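Local coordinates for protein ribose 5-phosphate isomerase (Giardia lamblia, PDB 3S5P) that probably interconverts ribose 5-phosphate and ribulose 5-phosphate in the pentose phosphate pathway, as a type B (RpiB) sugar-phosphate isomerase, at residues 105-110 / 123-128. Sequence-based numbering, arbitrary orientation.
Sequences ALCSTE and NALALG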
loop_
_atom_site.group_PDB
_atom_site.type_symbol
_atom_site.label_atom_id
_atom_site.label_comp_id
_atom_site.label_asym_id
_atom_site.label_seq_id
_atom_site.Cartn_x
_atom_site.Cartn_y
_atom_site.Cartn_z
ATOM N N ALA A 105 4.360 -0.568 3.739
ATOM C CA ALA A 105 3.856 0.648 3.153
ATOM C C ALA A 105 4.393 0.723 1.727
ATOM O O ALA A 105 5.599 0.763 1.532
ATOM C CB ALA A 105 4.356 1.823 3.965
ATOM N N LEU A 106 3.500 0.705 0.741
ATOM C CA LEU A 106 3.878 0.994 -0.639
ATOM C C LEU A 106 3.725 2.506 -0.851
ATOM O O LEU A 106 2.616 3.045 -0.855
ATOM C CB LEU A 106 2.968 0.229 -1.598
ATOM C CG LEU A 106 3.120 0.553 -3.088
ATOM C CD1 LEU A 106 4.569 0.355 -3.534
ATOM C CD2 LEU A 106 2.137 -0.249 -3.908
ATOM N N CYS A 107 4.839 3.190 -1.043
ATOM C CA CYS A 107 4.876 4.651 -1.027
ATOM C C CYS A 107 5.262 5.196 -2.384
ATOM O O CYS A 107 6.147 4.639 -3.020
ATOM C CB CYS A 107 5.969 5.084 -0.059
ATOM S SG CYS A 107 5.552 4.724 1.665
ATOM N N SER A 108 4.658 6.303 -2.821
ATOM C CA SER A 108 5.124 6.883 -4.078
ATOM C C SER A 108 5.509 8.351 -3.890
ATOM O O SER A 108 5.889 9.029 -4.860
ATOM C CB SER A 108 4.079 6.735 -5.173
ATOM O OG SER A 108 2.976 7.485 -4.762
ATOM N N THR A 109 5.401 8.848 -2.646
ATOM C CA THR A 109 5.824 10.211 -2.338
ATOM C C THR A 109 6.504 10.192 -1.011
ATOM O O THR A 109 6.367 9.214 -0.266
ATOM C CB THR A 109 4.633 11.184 -2.258
ATOM O OG1 THR A 109 3.726 10.730 -1.234
ATOM C CG2 THR A 109 3.933 11.269 -3.615
ATOM N N GLU A 110 7.247 11.253 -0.712
ATOM C CA GLU A 110 7.865 11.415 0.614
ATOM C C GLU A 110 6.817 11.562 1.725
ATOM O O GLU A 110 6.988 11.059 2.858
ATOM C CB GLU A 110 8.874 12.579 0.601
ATOM N N ASN A 123 7.128 -1.005 9.260
ATOM C CA ASN A 123 8.485 -1.480 9.415
ATOM C C ASN A 123 8.995 -2.116 8.118
ATOM O O ASN A 123 10.034 -2.737 8.110
ATOM C CB ASN A 123 8.601 -2.475 10.616
ATOM C CG ASN A 123 7.550 -3.566 10.579
ATOM O OD1 ASN A 123 6.831 -3.714 9.597
ATOM N ND2 ASN A 123 7.452 -4.337 11.653
ATOM N N ALA A 124 8.225 -1.999 7.032
ATOM C CA ALA A 124 8.668 -2.453 5.715
ATOM C C ALA A 124 8.266 -1.395 4.722
ATOM O O ALA A 124 7.163 -0.853 4.806
ATOM C CB ALA A 124 8.040 -3.790 5.353
ATOM N N LEU A 125 9.164 -1.066 3.802
ATOM C CA LEU A 125 8.842 -0.139 2.741
ATOM C C LEU A 125 8.873 -0.931 1.436
ATOM O O LEU A 125 9.863 -1.620 1.158
ATOM C CB LEU A 125 9.894 0.976 2.698
ATOM C CG LEU A 125 9.821 1.964 1.516
ATOM C CD1 LEU A 125 8.510 2.771 1.553
ATOM C CD2 LEU A 125 11.018 2.916 1.495
ATOM N N ALA A 126 7.809 -0.847 0.644
ATOM C CA ALA A 126 7.820 -1.432 -0.696
ATOM C C ALA A 126 8.009 -0.350 -1.729
ATOM O O ALA A 126 7.338 0.678 -1.674
ATOM C CB ALA A 126 6.545 -2.193 -0.970
ATOM N N LEU A 127 8.922 -0.578 -2.668
ATOM C CA LEU A 127 9.110 0.333 -3.781
ATOM C C LEU A 127 8.971 -0.387 -5.135
ATOM O O LEU A 127 9.393 -1.518 -5.287
ATOM C CB LEU A 127 10.473 1.002 -3.687
ATOM C CG LEU A 127 10.736 1.915 -2.487
ATOM C CD1 LEU A 127 12.203 2.146 -2.364
ATOM C CD2 LEU A 127 9.968 3.259 -2.625
ATOM N N GLY A 128 8.376 0.274 -6.113
ATOM C CA GLY A 128 8.201 -0.312 -7.436
ATOM C C GLY A 128 9.293 0.198 -8.355
ATOM O O GLY A 128 9.225 1.343 -8.797
#
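The carbonyl O of Ala105 accepts a hydrogen bond from the backbone N of Ala126 at 2.9 Å, nearly straight (171° at the hydrogen), with the donor above the carbonyl plane. The CA-H of Leu125 also approaches this oxygen, as a weak contact, and Leu125 CD1 rests 3.5 Å from Ala105 O. At the other end of the same residue, Ala105 N donates to Ala124 O at 3.0 Å, so Ala105 spends both its N-H and its C=O on strand 124-128; the two strands run parallel, pairing Ala105 with Leu125 and Leu106 with Ala126. After Leu106 the first strand ends, and Cys107 N, 3.6 Å from Ala126 O, is not hydrogen-bonded to it. On the Ala105 and Leu125 face, Leu125 extends CG anti to its backbone N (chi1 172°), which carries CD1 across to Cys107, 3.5 Å from SG; a small, weakly polar thiol suits this buried corner. On the face of Leu106 and Ala126, the small CB of Ala126 lets Leu106 CD1 come down onto the strand backbone, 3.4 Å from Ala126 O. The two strands and helix 110-118, N-capped by Thr109, form a beta-alpha-beta unit at the edge of the chain's parallel Rossmann-like sheet. Helix 134-146 packs on Cys107, Leu125 and Leu127, strand 81-86 flanks 124-128, and Leu106 meets Leu106 of the second subunit.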